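Local coordinates for fatty acid-binding protein homolog 1 (Echinococcus granulosus, PDB 1O8V) that binds long-chain fatty acids such as palmitate inside a beta-barrel and is implicated in the acquisition, storage and transport of lipids, at residues A[90-95]-A[107-112]; A[114-119]-A[127-132]; A[7-12]-A[41-46]. All coordinates share one frame; numbering follows the deposited sequence.

Interaction 1: residues A[90-95]-A[107-112]. With PLM (palmitic acid), chain B.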
loop_
_atom_site.group_PDB
_atom_site.type_symbol
_atom_site.label_atom_id
_atom_site.label_comp_id
_atom_site.label_asym_id
_atom_site.label_seq_id
_atom_site.Cartn_x
_atom_site.Cartn_y
_atom_site.Cartn_z
ATOM N N ASN A 90 -6.623 5.290 15.614
ATOM C CA ASN A 90 -7.309 6.573 15.408
ATOM C C ASN A 90 -7.716 6.766 13.950
ATOM O O ASN A 90 -7.519 7.847 13.375
ATOM C CB ASN A 90 -6.456 7.749 15.903
ATOM C CG ASN A 90 -6.216 7.706 17.392
ATOM O OD1 ASN A 90 -7.121 7.403 18.167
ATOM N ND2 ASN A 90 -4.994 8.013 17.807
ATOM N N GLY A 91 -8.249 5.698 13.366
ATOM C CA GLY A 91 -8.775 5.704 12.013
ATOM C C GLY A 91 -7.765 5.436 10.918
ATOM O O GLY A 91 -8.171 5.260 9.786
ATOM N N VAL A 92 -6.476 5.389 11.252
ATOM C CA VAL A 92 -5.397 5.323 10.261
ATOM C C VAL A 92 -4.945 3.875 10.159
ATOM O O VAL A 92 -4.578 3.246 11.171
ATOM C CB VAL A 92 -4.173 6.223 10.632
ATOM C CG1 VAL A 92 -3.086 6.166 9.557
ATOM C CG2 VAL A 92 -4.581 7.684 10.853
ATOM N N MET A 93 -4.989 3.329 8.949
ATOM C CA MET A 93 -4.361 2.045 8.751
ATOM C C MET A 93 -2.853 2.286 8.693
ATOM O O MET A 93 -2.385 3.048 7.853
ATOM C CB MET A 93 -4.873 1.374 7.484
ATOM C CG MET A 93 -4.312 -0.036 7.338
ATOM S SD MET A 93 -4.408 -0.834 5.718
ATOM C CE MET A 93 -6.075 -0.431 5.305
ATOM N N LYS A 94 -2.120 1.600 9.568
ATOM C CA LYS A 94 -0.675 1.696 9.658
ATOM C C LYS A 94 -0.098 0.376 9.174
ATOM O O LYS A 94 -0.324 -0.676 9.768
ATOM C CB LYS A 94 -0.244 2.005 11.098
ATOM C CG LYS A 94 -0.702 3.371 11.595
ATOM C CD LYS A 94 -0.533 3.506 13.080
ATOM C CE LYS A 94 0.837 4.038 13.458
ATOM N NZ LYS A 94 0.980 4.019 14.948
ATOM N N HIS A 95 0.690 0.439 8.118
ATOM C CA HIS A 95 1.216 -0.728 7.441
ATOM C C HIS A 95 2.733 -0.520 7.294
ATOM O O HIS A 95 3.174 0.303 6.511
ATOM C CB HIS A 95 0.519 -0.817 6.087
ATOM C CG HIS A 95 0.942 -1.959 5.212
ATOM N ND1 HIS A 95 0.383 -2.146 3.964
ATOM C CD2 HIS A 95 1.832 -2.975 5.379
ATOM C CE1 HIS A 95 0.940 -3.191 3.385
ATOM N NE2 HIS A 95 1.797 -3.730 4.227
ATOM N N GLU A 107 0.620 4.823 5.560
ATOM C CA GLU A 107 -0.547 5.206 6.354
ATOM C C GLU A 107 -1.682 5.398 5.371
ATOM O O GLU A 107 -1.519 6.135 4.407
ATOM C CB GLU A 107 -0.308 6.512 7.134
ATOM C CG GLU A 107 0.844 6.514 8.141
ATOM C CD GLU A 107 1.339 7.927 8.535
ATOM O OE1 GLU A 107 0.773 8.951 8.080
ATOM O OE2 GLU A 107 2.333 8.032 9.315
ATOM N N ARG A 108 -2.815 4.759 5.608
ATOM C CA ARG A 108 -3.996 4.969 4.784
ATOM C C ARG A 108 -5.074 5.620 5.622
ATOM O O ARG A 108 -5.337 5.172 6.725
ATOM C CB ARG A 108 -4.504 3.647 4.217
ATOM C CG ARG A 108 -3.507 3.003 3.228
ATOM C CD ARG A 108 -3.934 1.675 2.658
ATOM N NE ARG A 108 -2.941 1.203 1.700
ATOM C CZ ARG A 108 -2.008 0.314 1.965
ATOM N NH1 ARG A 108 -1.896 -0.237 3.154
ATOM N NH2 ARG A 108 -1.123 0.023 1.035
ATOM N N VAL A 109 -5.664 6.678 5.091
ATOM C CA VAL A 109 -6.798 7.339 5.759
ATOM C C VAL A 109 -7.930 7.557 4.778
ATOM O O VAL A 109 -7.681 7.803 3.605
ATOM C CB VAL A 109 -6.375 8.656 6.363
ATOM C CG1 VAL A 109 -5.223 8.444 7.335
ATOM C CG2 VAL A 109 -5.996 9.669 5.305
ATOM N N VAL A 110 -9.155 7.467 5.278
ATOM C CA VAL A 110 -10.339 7.633 4.457
ATOM C C VAL A 110 -11.151 8.811 4.987
ATOM O O VAL A 110 -11.416 8.930 6.184
ATOM C CB VAL A 110 -11.188 6.381 4.478
ATOM C CG1 VAL A 110 -12.624 6.649 3.935
ATOM C CG2 VAL A 110 -10.510 5.278 3.693
ATOM N N GLU A 111 -11.564 9.647 4.057
ATOM C CA GLU A 111 -12.525 10.695 4.362
ATOM C C GLU A 111 -13.496 10.722 3.212
ATOM O O GLU A 111 -13.139 11.104 2.093
ATOM C CB GLU A 111 -11.847 12.039 4.519
ATOM C CG GLU A 111 -12.808 13.196 4.829
ATOM C CD GLU A 111 -13.573 13.012 6.136
ATOM O OE1 GLU A 111 -12.928 12.796 7.178
ATOM O OE2 GLU A 111 -14.827 13.038 6.116
ATOM N N GLY A 112 -14.720 10.303 3.493
ATOM C CA GLY A 112 -15.756 10.232 2.483
ATOM C C GLY A 112 -15.356 9.302 1.366
ATOM O O GLY A 112 -15.062 8.116 1.604
HETATM C C1 PLM B . -0.362 2.279 -2.093
HETATM O O1 PLM B . -0.757 3.056 -3.048
HETATM O O2 PLM B . -1.282 1.544 -1.502
HETATM C C2 PLM B . 1.116 2.274 -1.712
HETATM C C3 PLM B . 1.734 0.884 -1.743
HETATM C C4 PLM B . 3.247 1.020 -1.549
HETATM C C5 PLM B . 3.901 -0.353 -1.453
HETATM C C6 PLM B . 5.401 -0.289 -1.123
HETATM C C7 PLM B . 6.295 0.389 -2.164
HETATM C C8 PLM B . 6.803 -0.632 -3.152
HETATM C C9 PLM B . 7.573 -0.048 -4.324
HETATM C CA PLM B . 7.397 -0.931 -5.547
HETATM C CB PLM B . 6.909 -0.194 -6.765
HETATM C CC PLM B . 6.613 -1.094 -7.964
HETATM C CD PLM B . 5.426 -0.583 -8.751
HETATM C CE PLM B . 4.116 -1.305 -8.481
HETATM C CF PLM B . 2.967 -0.613 -9.209
HETATM C CG PLM B . 1.605 -1.265 -8.987
HETATM O O HOH W 1 -9.190 7.371 8.237
#

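Interaction 2: residues A[114-119]-A[127-132]. With PLM (palmitic acid), chain B.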
loop_
_atom_site.group_PDB
_atom_site.type_symbol
_atom_site.label_atom_id
_atom_site.label_comp_id
_atom_site.label_asym_id
_atom_site.label_seq_id
_atom_site.Cartn_x
_atom_site.Cartn_y
_atom_site.Cartn_z
ATOM N N GLU A 114 -12.738 9.431 -0.477
ATOM C CA GLU A 114 -11.321 9.529 -0.818
ATOM C C GLU A 114 -10.445 8.752 0.142
ATOM O O GLU A 114 -10.566 8.924 1.338
ATOM C CB GLU A 114 -10.907 10.980 -0.781
ATOM C CG GLU A 114 -9.488 11.237 -1.258
ATOM C CD GLU A 114 -9.283 12.675 -1.698
ATOM O OE1 GLU A 114 -8.761 13.453 -0.877
ATOM O OE2 GLU A 114 -9.648 13.014 -2.862
ATOM N N LEU A 115 -9.564 7.896 -0.383
ATOM C CA LEU A 115 -8.540 7.230 0.431
ATOM C C LEU A 115 -7.184 7.822 0.089
ATOM O O LEU A 115 -6.824 7.903 -1.083
ATOM C CB LEU A 115 -8.542 5.734 0.135
ATOM C CG LEU A 115 -7.666 4.821 0.999
ATOM C CD1 LEU A 115 -8.294 3.461 1.072
ATOM C CD2 LEU A 115 -6.245 4.753 0.433
ATOM N N LYS A 116 -6.430 8.237 1.100
ATOM C CA LYS A 116 -5.101 8.794 0.897
ATOM C C LYS A 116 -4.079 7.865 1.533
ATOM O O LYS A 116 -4.145 7.576 2.726
ATOM C CB LYS A 116 -4.960 10.223 1.456
ATOM C CG LYS A 116 -5.603 11.285 0.589
ATOM C CD LYS A 116 -4.949 12.652 0.831
ATOM C CE LYS A 116 -5.442 13.693 -0.178
ATOM N NZ LYS A 116 -4.675 13.724 -1.464
ATOM N N ALA A 117 -3.131 7.413 0.721
ATOM C CA ALA A 117 -2.054 6.536 1.182
ATOM C C ALA A 117 -0.770 7.320 1.206
ATOM O O ALA A 117 -0.259 7.710 0.144
ATOM C CB ALA A 117 -1.903 5.361 0.270
ATOM N N THR A 118 -0.245 7.568 2.394
ATOM C CA THR A 118 1.058 8.228 2.551
ATOM C C THR A 118 2.116 7.148 2.708
ATOM O O THR A 118 1.950 6.262 3.523
ATOM C CB THR A 118 1.029 9.107 3.794
ATOM O OG1 THR A 118 0.020 10.115 3.644
ATOM C CG2 THR A 118 2.345 9.868 3.996
ATOM N N VAL A 119 3.175 7.240 1.925
ATOM C CA VAL A 119 4.257 6.267 1.931
ATOM C C VAL A 119 5.529 7.017 2.285
ATOM O O VAL A 119 5.876 8.035 1.655
ATOM C CB VAL A 119 4.417 5.603 0.545
ATOM C CG1 VAL A 119 5.484 4.533 0.557
ATOM C CG2 VAL A 119 3.090 5.051 0.079
ATOM N N VAL A 127 2.448 10.699 -1.549
ATOM C CA VAL A 127 1.025 10.594 -1.293
ATOM C C VAL A 127 0.327 10.117 -2.557
ATOM O O VAL A 127 0.524 10.709 -3.621
ATOM C CB VAL A 127 0.394 11.941 -0.847
ATOM C CG1 VAL A 127 -1.033 11.691 -0.473
ATOM C CG2 VAL A 127 1.160 12.547 0.317
ATOM N N ARG A 128 -0.465 9.057 -2.414
ATOM C CA ARG A 128 -1.279 8.458 -3.478
ATOM C C ARG A 128 -2.740 8.536 -3.105
ATOM O O ARG A 128 -3.147 8.050 -2.042
ATOM C CB ARG A 128 -0.846 7.014 -3.715
ATOM C CG ARG A 128 0.536 6.956 -4.354
ATOM C CD ARG A 128 1.290 5.672 -4.102
ATOM N NE ARG A 128 0.887 4.535 -4.921
ATOM C CZ ARG A 128 1.195 4.327 -6.191
ATOM N NH1 ARG A 128 1.782 5.253 -6.942
ATOM N NH2 ARG A 128 0.820 3.171 -6.753
ATOM N N THR A 129 -3.528 9.203 -3.962
ATOM C CA THR A 129 -4.924 9.488 -3.663
ATOM C C THR A 129 -5.836 8.646 -4.530
ATOM O O THR A 129 -5.678 8.618 -5.756
ATOM C CB THR A 129 -5.189 10.969 -3.925
ATOM O OG1 THR A 129 -4.277 11.760 -3.152
ATOM C CG2 THR A 129 -6.582 11.368 -3.473
ATOM N N TYR A 130 -6.795 7.999 -3.887
ATOM C CA TYR A 130 -7.712 7.065 -4.526
ATOM C C TYR A 130 -9.142 7.551 -4.345
ATOM O O TYR A 130 -9.453 8.205 -3.353
ATOM C CB TYR A 130 -7.636 5.700 -3.851
ATOM C CG TYR A 130 -6.349 4.912 -3.997
ATOM C CD1 TYR A 130 -5.207 5.245 -3.280
ATOM C CD2 TYR A 130 -6.301 3.809 -4.830
ATOM C CE1 TYR A 130 -4.038 4.486 -3.403
ATOM C CE2 TYR A 130 -5.149 3.053 -4.951
ATOM C CZ TYR A 130 -4.024 3.400 -4.260
ATOM O OH TYR A 130 -2.918 2.601 -4.434
ATOM N N SER A 131 -10.003 7.208 -5.294
ATOM C CA SER A 131 -11.437 7.510 -5.211
ATOM C C SER A 131 -12.200 6.202 -5.031
ATOM O O SER A 131 -11.833 5.182 -5.589
ATOM C CB SER A 131 -11.878 8.229 -6.487
ATOM O OG SER A 131 -11.681 7.377 -7.608
ATOM N N LYS A 132 -13.290 6.233 -4.277
ATOM C CA LYS A 132 -14.107 5.065 -4.062
ATOM C C LYS A 132 -14.892 4.690 -5.329
ATOM O O LYS A 132 -15.517 5.547 -5.965
ATOM C CB LYS A 132 -15.066 5.345 -2.896
ATOM C CG LYS A 132 -15.582 4.103 -2.270
ATOM C CD LYS A 132 -16.262 4.340 -0.919
ATOM C CE LYS A 132 -16.044 3.164 0.039
ATOM N NZ LYS A 132 -16.104 1.799 -0.603
HETATM C C1 PLM B . -0.362 2.279 -2.093
HETATM O O1 PLM B . -0.757 3.056 -3.048
HETATM O O2 PLM B . -1.282 1.544 -1.502
HETATM C C2 PLM B . 1.116 2.274 -1.712
HETATM C C3 PLM B . 1.734 0.884 -1.743
HETATM C C4 PLM B . 3.247 1.020 -1.549
HETATM C C5 PLM B . 3.901 -0.353 -1.453
HETATM C C6 PLM B . 5.401 -0.289 -1.123
HETATM C C7 PLM B . 6.295 0.389 -2.164
HETATM C C8 PLM B . 6.803 -0.632 -3.152
HETATM C C9 PLM B . 7.573 -0.048 -4.324
HETATM C CA PLM B . 7.397 -0.931 -5.547
HETATM C CB PLM B . 6.909 -0.194 -6.765
HETATM C CC PLM B . 6.613 -1.094 -7.964
HETATM C CD PLM B . 5.426 -0.583 -8.751
HETATM C CE PLM B . 4.116 -1.305 -8.481
HETATM C CF PLM B . 2.967 -0.613 -9.209
HETATM C CG PLM B . 1.605 -1.265 -8.987
HETATM O O HOH W 2 -10.171 11.021 -4.524
#

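Interaction 3: residues A[7-12]-A[41-46]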
loop_
_atom_site.group_PDB
_atom_site.type_symbol
_atom_site.label_atom_id
_atom_site.label_comp_id
_atom_site.label_asym_id
_atom_site.label_seq_id
_atom_site.Cartn_x
_atom_site.Cartn_y
_atom_site.Cartn_z
ATOM N N GLY A 7 -13.861 -2.114 0.472
ATOM C CA GLY A 7 -14.400 -1.793 -0.836
ATOM C C GLY A 7 -13.317 -1.678 -1.893
ATOM O O GLY A 7 -12.185 -2.167 -1.717
ATOM N N THR A 8 -13.685 -1.063 -3.009
ATOM C CA THR A 8 -12.808 -0.923 -4.157
ATOM C C THR A 8 -12.466 0.556 -4.331
ATOM O O THR A 8 -13.340 1.426 -4.254
ATOM C CB THR A 8 -13.503 -1.471 -5.399
ATOM O OG1 THR A 8 -13.711 -2.873 -5.225
ATOM C CG2 THR A 8 -12.593 -1.363 -6.654
ATOM N N TRP A 9 -11.186 0.831 -4.573
ATOM C CA TRP A 9 -10.648 2.177 -4.676
ATOM C C TRP A 9 -9.735 2.309 -5.907
ATOM O O TRP A 9 -8.859 1.468 -6.131
ATOM C CB TRP A 9 -9.789 2.479 -3.443
ATOM C CG TRP A 9 -10.473 2.283 -2.125
ATOM C CD1 TRP A 9 -10.547 1.136 -1.401
ATOM C CD2 TRP A 9 -11.206 3.272 -1.383
ATOM N NE1 TRP A 9 -11.267 1.353 -0.248
ATOM C CE2 TRP A 9 -11.686 2.652 -0.221
ATOM C CE3 TRP A 9 -11.500 4.616 -1.588
ATOM C CZ2 TRP A 9 -12.425 3.343 0.760
ATOM C CZ3 TRP A 9 -12.255 5.306 -0.630
ATOM C CH2 TRP A 9 -12.710 4.667 0.527
ATOM N N LYS A 10 -9.889 3.394 -6.652
ATOM C CA LYS A 10 -9.149 3.604 -7.904
ATOM C C LYS A 10 -8.136 4.731 -7.730
ATOM O O LYS A 10 -8.479 5.813 -7.296
ATOM C CB LYS A 10 -10.110 3.942 -9.057
ATOM C CG LYS A 10 -9.431 4.351 -10.358
ATOM C CD LYS A 10 -8.443 3.300 -10.820
ATOM C CE LYS A 10 -7.568 3.781 -11.964
ATOM N NZ LYS A 10 -7.050 2.618 -12.719
ATOM N N MET A 11 -6.870 4.507 -8.066
ATOM C CA MET A 11 -5.884 5.572 -7.845
ATOM C C MET A 11 -6.057 6.692 -8.862
ATOM O O MET A 11 -6.121 6.437 -10.086
ATOM C CB MET A 11 -4.439 5.047 -7.883
ATOM C CG MET A 11 -3.492 6.068 -7.246
ATOM S SD MET A 11 -1.755 5.743 -7.539
ATOM C CE MET A 11 -1.639 6.285 -9.092
ATOM N N GLU A 12 -6.170 7.913 -8.353
ATOM C CA GLU A 12 -6.367 9.118 -9.158
ATOM C C GLU A 12 -5.088 9.897 -9.403
ATOM O O GLU A 12 -4.854 10.381 -10.521
ATOM C CB GLU A 12 -7.394 10.021 -8.456
ATOM C CG GLU A 12 -8.779 9.392 -8.335
ATOM C CD GLU A 12 -9.578 9.441 -9.632
ATOM O OE1 GLU A 12 -9.076 10.002 -10.642
ATOM O OE2 GLU A 12 -10.716 8.928 -9.629
ATOM N N LEU A 41 -7.309 -0.772 -5.625
ATOM C CA LEU A 41 -7.078 -1.411 -4.360
ATOM C C LEU A 41 -8.412 -1.962 -3.916
ATOM O O LEU A 41 -9.387 -1.220 -3.833
ATOM C CB LEU A 41 -6.580 -0.398 -3.335
ATOM C CG LEU A 41 -6.490 -0.892 -1.903
ATOM C CD1 LEU A 41 -5.422 -1.939 -1.805
ATOM C CD2 LEU A 41 -6.179 0.238 -0.960
ATOM N N ILE A 42 -8.466 -3.264 -3.679
ATOM C CA ILE A 42 -9.684 -3.919 -3.203
ATOM C C ILE A 42 -9.428 -4.468 -1.805
ATOM O O ILE A 42 -8.550 -5.298 -1.619
ATOM C CB ILE A 42 -10.102 -5.060 -4.146
ATOM C CG1 ILE A 42 -10.215 -4.547 -5.575
ATOM C CG2 ILE A 42 -11.432 -5.643 -3.696
ATOM C CD1 ILE A 42 -10.093 -5.606 -6.621
ATOM N N VAL A 43 -10.188 -3.983 -0.820
ATOM C CA VAL A 43 -10.038 -4.405 0.563
ATOM C C VAL A 43 -11.285 -5.208 0.970
ATOM O O VAL A 43 -12.410 -4.696 0.866
ATOM C CB VAL A 43 -9.863 -3.211 1.496
ATOM C CG1 VAL A 43 -9.462 -3.681 2.879
ATOM C CG2 VAL A 43 -8.834 -2.221 0.935
ATOM N N THR A 44 -11.070 -6.434 1.425
ATOM C CA THR A 44 -12.177 -7.346 1.749
ATOM C C THR A 44 -12.052 -7.910 3.163
ATOM O O THR A 44 -10.952 -8.131 3.677
ATOM C CB THR A 44 -12.326 -8.494 0.704
ATOM O OG1 THR A 44 -11.098 -9.217 0.502
ATOM C CG2 THR A 44 -12.645 -7.937 -0.648
ATOM N N ASP A 45 -13.206 -8.117 3.792
ATOM C CA ASP A 45 -13.330 -8.737 5.107
ATOM C C ASP A 45 -13.515 -10.238 4.902
ATOM O O ASP A 45 -14.492 -10.669 4.283
ATOM C CB ASP A 45 -14.539 -8.116 5.794
ATOM C CG ASP A 45 -14.755 -8.603 7.224
ATOM O OD1 ASP A 45 -14.203 -9.638 7.630
ATOM O OD2 ASP A 45 -15.515 -7.979 7.986
ATOM N N LEU A 46 -12.558 -11.024 5.367
ATOM C CA LEU A 46 -12.546 -12.470 5.147
ATOM C C LEU A 46 -13.218 -13.225 6.282
ATOM O O LEU A 46 -13.290 -14.459 6.233
ATOM C CB LEU A 46 -11.116 -13.001 4.993
ATOM C CG LEU A 46 -10.266 -12.439 3.844
ATOM C CD1 LEU A 46 -8.889 -13.015 3.845
ATOM C CD2 LEU A 46 -10.976 -12.707 2.538
#

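Interaction 1: residues A[90-95]-A[107-112]
On the buried face of this strand pair the side chain of Arg108 runs alongside Met93 and ends beside His95. Its CG is anti to the carbonyl carbon and the chain is extended from CG to NE, long enough to carry the guanidinium into the lipid cavity. There Arg108 NH1 donates to His95 ND1 at 3.1 Å, nearly straight at 171° and in the plane of both groups, although the two planes are turned 43° apart. Accepting a bond at His95 ND1 is consistent with that nitrogen being unprotonated, while His95 NE2 bonds to Glu74 OE1. A weak bond also joins Arg108 NH1 to Met93 SD at 3.6 Å, and Met93, bent at chi3, lays SD and CE along Arg108 CD, a polarisable partner for the arginine's aliphatic part. Arg108 NH2 donates to O2 of palmitic acid at 3.0 Å, so His95 and Met93 are second-shell residues that steady the ligand-binding arginine. The frame is a beta hairpin of the fatty-acid-binding-protein barrel, strands 92-98 and 103-111, where Met93 and Arg108 form an antiparallel hydrogen-bonded pair. The outer face is looser: Val92 CG2 meets Val109 CG1 at 3.7 Å, and the carboxylate of Glu107 goes to Lys120. At the hairpin's open end, just before strand 92-98 begins, a water accepts from Val110 N and donates to Gly91 O at 2.8 Å; Gly91, with phi 87°, has the backbone freedom needed there.

Interaction 2: residues A[114-119]-A[127-132]
Segments 114-119 and 127-132 run antiparallel at 163°, their axes 4.7 Å apart. Leu115-Tyr130 and Ala117-Arg128 are hydrogen-bonded pairs, each closed by two backbone bonds; that from Ala117 N to Arg128 O is almost straight at 176°. On the barrel's inner face, Tyr130 OH donates to O1 of palmitic acid at 2.6 Å, the oxygen lying at the ring edge and in its plane. Arg128, bent at chi3, brings NE to the same O1 at 2.9 Å, so two donors grip one carboxylate oxygen, probably favouring its charged form. Small Ala117 keeps only a methyl beside the head group, while Leu115 CD2 packs against Tyr130 CD1 at 3.9 Å. On the other face Lys116, bent at chi4, donates from NZ to Thr129 OG1 at 2.6 Å. Thr129 thus turns its hydroxyl to the lysine and its CG2 to the carboxylate of Glu114, at 3.5 Å from Glu114 CD; a water donates to Glu114 OE2 and, weakly, to Tyr130 O. Strand 103-111 flanks this hairpin beyond 114-121, and strand 7-15 beyond 124-132, where Met11 touches both Arg128 and Tyr130; Phe17, at the start of helix 17-24, makes a cation-pi contact with Arg128.

Interaction 3: residues A[7-12]-A[41-46]
Four backbone hydrogen bonds hold segments 7-12 and 41-46 together, two at each of the pairs Gly7-Val43 and Trp9-Leu41. Val43 N reaches Gly7 O at 2.8 Å along a nearly straight line of 171°, and Gly7 N returns a bond to Val43 O at 3.0 Å, meeting a lone pair of that carbonyl. At the second pair Trp9 N donates to Leu41 O and Leu41 N to Trp9 O, all in the carbonyl planes. Between them Thr8 and Ile42 form a non-hydrogen-bonded pair, supplemented by CA-H...O contacts from Thr8 CA to Leu41 O and from Ile42 CA to Gly7 O. Gly7 has backbone angles of 126° and -163°, at which a side chain would collide with the preceding carbonyl oxygen, so glycine suits this position.

On one face Thr8 and Ile42 lie side by side, pointing the same way. Thr8 OG1 sits 3.9 Å from both Ile42 CG1 and Ile42 CG2, and both beta-branched residues fit the extended backbone.

The other face is apolar and faces the barrel interior. Trp9, with CG anti to the carbonyl carbon, stands with the edge of its indole at Leu41 O, 3.6 Å from Trp9 CD1. Trp9 CB packs loosely on Leu41 CB at 4.3 Å, and Trp9 CD1 approaches Val43 CG2 at 4.4 Å. The indole NE1 is satisfied by Phe5 O, while Lys132 makes a cation-pi contact with Trp9 and Tyr130 packs against it. Leu41 meanwhile contacts Met53 of the next strand, 50-56.

Strands 7-15 and 40-47 are separated in sequence by helices 17-24 and 28-36, the helix-turn-helix characteristic of the fatty-acid-binding-protein barrel, and their pairing joins the sheet across that insertion.

How the interactions relate
All three contacts belong to one curled antiparallel sheet. Along the chain interaction 3 comes first, then interaction 1, then interaction 2. In the sheet, interaction 2 stands between the others: strand 103-111 of interaction 1 pairs with strand 114-121, and strand 124-132 pairs with strand 7-15 of interaction 3. The centre of interaction 2 lies about 9 Å from that of interaction 1 and about 11 Å from that of interaction 3; the centres of interactions 1 and 3 are about 13 Å apart. Inside the barrel, Val110 meets Trp9 and Arg108 meets Leu41 across the curl. Interactions 1 and 2 grip different oxygens of the palmitate carboxylate, while interaction 3 brings apolar wall beside them.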